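ECL CdiI (Enterobacter cloacae subsp. cloacae, PDB 4NTQ) acts as the immunity protein of a contact-dependent growth inhibition system, pairing with the RNase toxin domain of CdiA. Local coordinates at residues B[60-66]-B[78-84]; B[16-21]-B[32-37]. One frame throughout, in Å; residues are numbered along the deposited sequence.

Contact 1: B[60-66]-B[78-84]; sequences THSALAV and FTWVLYF
Ser62 and Leu82 face each other as a hydrogen-bonded antiparallel pair, and so do Leu64 and Trp80; each pair exchanges two backbone bonds, of which Leu64 N to Trp80 O spans 2.8 Å. Single bonds from Phe84 N to Thr60 O and from Val66 N to Phe78 O, the latter also 2.8 Å, close the two ends. Between them His61, Ala63 and Ala65 lie against Tyr83, Val81 and Thr79 in non-hydrogen-bonded pairs.

On the face of Ser62, Leu64, Trp80 and Leu82, the branches CD1 of Leu64 and CD1 of Leu82 meet at 3.9 Å. Both methyls of Val66 reach Trp80 CD1; CG2, 3.9 Å from that atom, comes in at the edge of the indole near its plane. With CG beside the backbone N (chi1 -55°), Phe84 turns its ring toward strand 61-65, edge first, CE2 lying 3.7 Å from Ser62 OG. That hydroxyl is hydrogen-bonded to Ser51 O of helix 41-58.

The other face carries smaller groups at its centre, with Ala63 CB 4.3 Å from Val81 CG2. Farther along, His61 sets its CB 3.8 Å from Tyr83 CD1, while the two rings are inclined at 66°. Both side chains have polar partners outside the hairpin: His61 NE2 bonds to Asn110 O and Tyr83 OH to Glu114 O. Phe2 and Ile4 of strand 2-6 cover Leu64. Strand 61-65 is an outermost strand within the chain, and with strand 76-85 it forms the first beta hairpin of a four-stranded antiparallel sheet.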
loop_
_atom_site.group_PDB
_atom_site.type_symbol
_atom_site.label_atom_id
_atom_site.label_comp_id
_atom_site.label_asym_id
_atom_site.label_seq_id
_atom_site.Cartn_x
_atom_site.Cartn_y
_atom_site.Cartn_z
ATOM N N THR B 60 -6.069 -12.905 -13.552
ATOM C CA THR B 60 -5.215 -13.317 -12.440
ATOM C C THR B 60 -5.228 -12.239 -11.358
ATOM O O THR B 60 -6.144 -12.182 -10.543
ATOM C CB THR B 60 -3.792 -13.571 -12.922
ATOM O OG1 THR B 60 -3.355 -12.446 -13.701
ATOM C CG2 THR B 60 -3.756 -14.834 -13.794
ATOM N N HIS B 61 -4.239 -11.350 -11.378
ATOM C CA HIS B 61 -4.216 -10.246 -10.434
ATOM C C HIS B 61 -3.636 -8.980 -11.031
ATOM O O HIS B 61 -2.933 -9.027 -12.036
ATOM C CB HIS B 61 -3.447 -10.618 -9.163
ATOM C CG HIS B 61 -2.071 -11.156 -9.418
ATOM N ND1 HIS B 61 -1.788 -12.510 -9.424
ATOM C CD2 HIS B 61 -0.901 -10.524 -9.672
ATOM C CE1 HIS B 61 -0.501 -12.684 -9.670
ATOM N NE2 HIS B 61 0.059 -11.499 -9.828
ATOM N N SER B 62 -3.941 -7.848 -10.400
ATOM C CA SER B 62 -3.396 -6.545 -10.790
ATOM C C SER B 62 -2.885 -5.802 -9.567
ATOM O O SER B 62 -3.665 -5.410 -8.691
ATOM C CB SER B 62 -4.467 -5.694 -11.472
ATOM O OG SER B 62 -4.652 -6.117 -12.810
ATOM N N ALA B 63 -1.578 -5.619 -9.494
ATOM C CA ALA B 63 -1.014 -4.887 -8.377
ATOM C C ALA B 63 -0.926 -3.426 -8.739
ATOM O O ALA B 63 -0.310 -3.084 -9.762
ATOM C CB ALA B 63 0.350 -5.421 -8.039
ATOM N N LEU B 64 -1.546 -2.583 -7.904
ATOM C CA LEU B 64 -1.537 -1.129 -8.076
ATOM C C LEU B 64 -0.639 -0.489 -7.029
ATOM O O LEU B 64 -1.032 -0.389 -5.866
ATOM C CB LEU B 64 -2.944 -0.551 -7.881
ATOM C CG LEU B 64 -4.084 -1.156 -8.694
ATOM C CD1 LEU B 64 -5.420 -0.510 -8.336
ATOM C CD2 LEU B 64 -3.816 -1.007 -10.166
ATOM N N ALA B 65 0.544 -0.035 -7.434
ATOM C CA ALA B 65 1.481 0.582 -6.500
ATOM C C ALA B 65 0.985 1.959 -6.055
ATOM O O ALA B 65 0.507 2.748 -6.868
ATOM C CB ALA B 65 2.859 0.709 -7.129
ATOM N N VAL B 66 1.086 2.245 -4.763
ATOM C CA VAL B 66 0.734 3.577 -4.286
ATOM C C VAL B 66 1.919 4.227 -3.576
ATOM O O VAL B 66 1.772 5.178 -2.800
ATOM C CB VAL B 66 -0.520 3.558 -3.427
ATOM C CG1 VAL B 66 -1.708 3.091 -4.282
ATOM C CG2 VAL B 66 -0.307 2.676 -2.225
ATOM N N PHE B 78 4.128 0.226 -1.045
ATOM C CA PHE B 78 2.756 -0.143 -0.720
ATOM C C PHE B 78 2.002 -0.396 -2.002
ATOM O O PHE B 78 2.178 0.324 -2.987
ATOM C CB PHE B 78 2.049 0.943 0.096
ATOM C CG PHE B 78 2.606 1.116 1.476
ATOM C CD1 PHE B 78 2.118 0.366 2.529
ATOM C CD2 PHE B 78 3.624 2.018 1.713
ATOM C CE1 PHE B 78 2.628 0.523 3.798
ATOM C CE2 PHE B 78 4.144 2.175 2.981
ATOM C CZ PHE B 78 3.646 1.424 4.026
ATOM N N THR B 79 1.182 -1.440 -1.998
ATOM C CA THR B 79 0.360 -1.749 -3.149
ATOM C C THR B 79 -1.040 -2.104 -2.713
ATOM O O THR B 79 -1.269 -2.510 -1.571
ATOM C CB THR B 79 0.898 -2.964 -3.904
ATOM O OG1 THR B 79 0.748 -4.122 -3.077
ATOM C CG2 THR B 79 2.374 -2.777 -4.279
ATOM N N TRP B 80 -1.980 -1.939 -3.636
ATOM C CA TRP B 80 -3.301 -2.515 -3.482
ATOM C C TRP B 80 -3.432 -3.530 -4.602
ATOM O O TRP B 80 -3.157 -3.214 -5.763
ATOM C CB TRP B 80 -4.381 -1.430 -3.505
ATOM C CG TRP B 80 -4.315 -0.602 -2.221
ATOM C CD1 TRP B 80 -3.394 0.355 -1.916
ATOM C CD2 TRP B 80 -5.157 -0.730 -1.060
ATOM N NE1 TRP B 80 -3.622 0.848 -0.651
ATOM C CE2 TRP B 80 -4.699 0.206 -0.108
ATOM C CE3 TRP B 80 -6.261 -1.538 -0.738
ATOM C CZ2 TRP B 80 -5.302 0.359 1.141
ATOM C CZ3 TRP B 80 -6.860 -1.382 0.499
ATOM C CH2 TRP B 80 -6.374 -0.446 1.428
ATOM N N VAL B 81 -3.807 -4.754 -4.235
ATOM C CA VAL B 81 -3.749 -5.896 -5.131
ATOM C C VAL B 81 -5.137 -6.428 -5.439
ATOM O O VAL B 81 -5.908 -6.727 -4.522
ATOM C CB VAL B 81 -2.915 -7.019 -4.494
ATOM C CG1 VAL B 81 -2.999 -8.280 -5.321
ATOM C CG2 VAL B 81 -1.468 -6.567 -4.327
ATOM N N LEU B 82 -5.452 -6.542 -6.727
ATOM C CA LEU B 82 -6.783 -6.965 -7.165
ATOM C C LEU B 82 -6.710 -8.407 -7.643
ATOM O O LEU B 82 -5.857 -8.750 -8.458
ATOM C CB LEU B 82 -7.292 -6.071 -8.298
ATOM C CG LEU B 82 -7.863 -4.691 -7.946
ATOM C CD1 LEU B 82 -6.920 -3.844 -7.106
ATOM C CD2 LEU B 82 -8.228 -3.955 -9.207
ATOM N N TYR B 83 -7.585 -9.259 -7.120
ATOM C CA TYR B 83 -7.618 -10.638 -7.559
ATOM C C TYR B 83 -8.945 -10.869 -8.247
ATOM O O TYR B 83 -9.984 -10.572 -7.683
ATOM C CB TYR B 83 -7.482 -11.591 -6.372
ATOM C CG TYR B 83 -6.111 -11.668 -5.733
ATOM C CD1 TYR B 83 -5.094 -12.424 -6.316
ATOM C CD2 TYR B 83 -5.846 -11.034 -4.513
ATOM C CE1 TYR B 83 -3.844 -12.524 -5.725
ATOM C CE2 TYR B 83 -4.577 -11.128 -3.898
ATOM C CZ TYR B 83 -3.589 -11.871 -4.521
ATOM O OH TYR B 83 -2.349 -11.977 -3.948
ATOM N N PHE B 84 -8.914 -11.390 -9.460
ATOM C CA PHE B 84 -10.140 -11.581 -10.230
ATOM C C PHE B 84 -10.715 -12.991 -10.141
ATOM O O PHE B 84 -10.027 -13.966 -10.444
ATOM C CB PHE B 84 -9.894 -11.213 -11.682
ATOM C CG PHE B 84 -9.364 -9.830 -11.855
ATOM C CD1 PHE B 84 -10.222 -8.739 -11.781
ATOM C CD2 PHE B 84 -8.012 -9.609 -12.073
ATOM C CE1 PHE B 84 -9.750 -7.443 -11.932
ATOM C CE2 PHE B 84 -7.516 -8.307 -12.218
ATOM C CZ PHE B 84 -8.396 -7.219 -12.149
HETATM O O HOH W 1 -7.197 -14.375 -9.975
#

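Contact 2: B[16-21]-B[32-37]; sequences ELVQPS and LHLPLS
Leu36 N donates to Leu17 O at 3.1 Å, and this bond closes one end of an antiparallel backbone pairing. Gln19 with Leu34 and Ser21 with Leu32 each exchange two more bonds, the shortest being Leu32 N to Ser21 O at 2.7 Å. Gln19 O is gripped twice, by Leu34 N and by Ser21 OG, which arrive from opposite faces of its plane. The Gln19 chain bends at chi2 (54°), bringing NE2 within 2.6 Å of Pro20 O; Gly8 O is a second acceptor for the same nitrogen.

Among the van der Waals contacts, Leu36 lies across the backbone of 17-19, with CD2 4.0 Å from Gln19 CB. Val18 CG2 rests 3.8 Å from His33 CB, and Leu34 CD1 touches CB and OG of Ser21.

The carboxylate of Glu16 sits against Pro35 CB, with OE1 3.4 Å from that atom, while OE2 bonds to Tyr69 OH. In the assembly Glu16 and His33 also pack on Gly189 and Ile204 of the CdiA toxin chain, and helix 41-58 covers Leu34. The segments belong to the beta hairpin of strands 16-25 and 28-35, within the N-terminal antiparallel sheet.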
loop_
_atom_site.group_PDB
_atom_site.type_symbol
_atom_site.label_atom_id
_atom_site.label_comp_id
_atom_site.label_asym_id
_atom_site.label_seq_id
_atom_site.Cartn_x
_atom_site.Cartn_y
_atom_site.Cartn_z
ATOM N N GLU B 16 8.826 14.858 2.523
ATOM C CA GLU B 16 8.771 14.851 1.056
ATOM C C GLU B 16 7.405 15.233 0.472
ATOM O O GLU B 16 6.388 15.204 1.167
ATOM C CB GLU B 16 9.227 13.502 0.495
ATOM C CG GLU B 16 8.340 12.338 0.845
ATOM C CD GLU B 16 8.441 11.223 -0.179
ATOM O OE1 GLU B 16 8.520 11.537 -1.391
ATOM O OE2 GLU B 16 8.446 10.042 0.226
ATOM N N LEU B 17 7.398 15.600 -0.809
ATOM C CA LEU B 17 6.174 16.013 -1.498
ATOM C C LEU B 17 5.293 14.824 -1.838
ATOM O O LEU B 17 5.720 13.889 -2.520
ATOM C CB LEU B 17 6.501 16.764 -2.789
ATOM C CG LEU B 17 5.456 17.719 -3.375
ATOM C CD1 LEU B 17 5.202 18.912 -2.430
ATOM C CD2 LEU B 17 5.907 18.214 -4.755
ATOM N N VAL B 18 4.057 14.858 -1.370
ATOM C CA VAL B 18 3.142 13.769 -1.651
ATOM C C VAL B 18 1.869 14.307 -2.256
ATOM O O VAL B 18 1.565 15.500 -2.161
ATOM C CB VAL B 18 2.811 12.953 -0.395
ATOM C CG1 VAL B 18 4.105 12.517 0.321
ATOM C CG2 VAL B 18 1.915 13.755 0.533
ATOM N N GLN B 19 1.135 13.417 -2.899
ATOM C CA GLN B 19 -0.149 13.747 -3.477
ATOM C C GLN B 19 -1.219 13.118 -2.602
ATOM O O GLN B 19 -1.346 11.877 -2.565
ATOM C CB GLN B 19 -0.235 13.189 -4.906
ATOM C CG GLN B 19 -1.593 13.332 -5.547
ATOM C CD GLN B 19 -2.094 14.764 -5.520
ATOM O OE1 GLN B 19 -1.622 15.612 -6.273
ATOM N NE2 GLN B 19 -3.063 15.037 -4.651
ATOM N N PRO B 20 -1.981 13.959 -1.875
ATOM C CA PRO B 20 -3.086 13.400 -1.089
ATOM C C PRO B 20 -4.086 12.787 -2.041
ATOM O O PRO B 20 -4.378 13.391 -3.060
ATOM C CB PRO B 20 -3.689 14.622 -0.370
ATOM C CG PRO B 20 -2.606 15.643 -0.363
ATOM C CD PRO B 20 -1.837 15.413 -1.670
ATOM N N SER B 21 -4.558 11.586 -1.714
ATOM C CA SER B 21 -5.397 10.782 -2.585
ATOM C C SER B 21 -6.279 9.871 -1.749
ATOM O O SER B 21 -6.077 9.718 -0.542
ATOM C CB SER B 21 -4.545 9.858 -3.468
ATOM O OG SER B 21 -3.523 10.546 -4.154
ATOM N N LEU B 32 -4.665 8.126 1.175
ATOM C CA LEU B 32 -3.291 7.761 0.827
ATOM C C LEU B 32 -2.446 9.005 0.519
ATOM O O LEU B 32 -2.974 10.043 0.081
ATOM C CB LEU B 32 -3.275 6.832 -0.383
ATOM C CG LEU B 32 -4.061 5.523 -0.275
ATOM C CD1 LEU B 32 -4.122 4.889 -1.640
ATOM C CD2 LEU B 32 -3.410 4.580 0.757
ATOM N N HIS B 33 -1.142 8.890 0.759
ATOM C CA HIS B 33 -0.180 9.935 0.417
ATOM C C HIS B 33 0.838 9.356 -0.573
ATOM O O HIS B 33 1.815 8.723 -0.164
ATOM C CB HIS B 33 0.549 10.435 1.668
ATOM C CG HIS B 33 -0.358 11.001 2.718
ATOM N ND1 HIS B 33 -0.017 11.064 4.053
ATOM C CD2 HIS B 33 -1.590 11.554 2.620
ATOM C CE1 HIS B 33 -1.004 11.616 4.737
ATOM N NE2 HIS B 33 -1.973 11.924 3.888
ATOM N N LEU B 34 0.605 9.569 -1.869
ATOM C CA LEU B 34 1.456 9.009 -2.905
ATOM C C LEU B 34 2.700 9.869 -3.071
ATOM O O LEU B 34 2.592 11.033 -3.452
ATOM C CB LEU B 34 0.700 8.930 -4.236
ATOM C CG LEU B 34 -0.198 7.712 -4.463
ATOM C CD1 LEU B 34 -1.271 7.601 -3.393
ATOM C CD2 LEU B 34 -0.828 7.749 -5.854
ATOM N N PRO B 35 3.886 9.308 -2.767
ATOM C CA PRO B 35 5.129 10.092 -2.890
ATOM C C PRO B 35 5.464 10.390 -4.346
ATOM O O PRO B 35 5.300 9.526 -5.223
ATOM C CB PRO B 35 6.197 9.173 -2.269
ATOM C CG PRO B 35 5.658 7.814 -2.368
ATOM C CD PRO B 35 4.142 7.961 -2.233
ATOM N N LEU B 36 5.950 11.601 -4.591
ATOM C CA LEU B 36 6.181 12.093 -5.946
ATOM C C LEU B 36 7.664 12.258 -6.281
ATOM O O LEU B 36 8.020 12.843 -7.309
ATOM C CB LEU B 36 5.475 13.445 -6.130
ATOM C CG LEU B 36 3.989 13.480 -5.801
ATOM C CD1 LEU B 36 3.469 14.924 -5.830
ATOM C CD2 LEU B 36 3.230 12.618 -6.774
ATOM N N SER B 37 8.534 11.785 -5.400
ATOM C CA SER B 37 9.963 12.062 -5.576
ATOM C C SER B 37 10.565 11.365 -6.806
ATOM O O SER B 37 11.574 11.805 -7.343
ATOM C CB SER B 37 10.760 11.749 -4.301
ATOM O OG SER B 37 10.708 10.369 -3.993
#

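Contact 2 comes first along the chain, in the hairpin of strands 16-25 and 28-35; helix 41-58 follows, and then contact 1, in the hairpin of strands 61-65 and 76-85. Their centres are about 19 Å apart, and they lie in two separate antiparallel sheets. The sheets nevertheless meet directly: Val66 and Trp80 of contact 1 pack on Leu32 of contact 2, and Val66 O lies against Leu34 and Pro35. Contact 1 is near the middle of the chain, contact 2 farther out. Both include residues that pack on the CdiA toxin chain, so each hairpin contributes to the toxin-immunity interface.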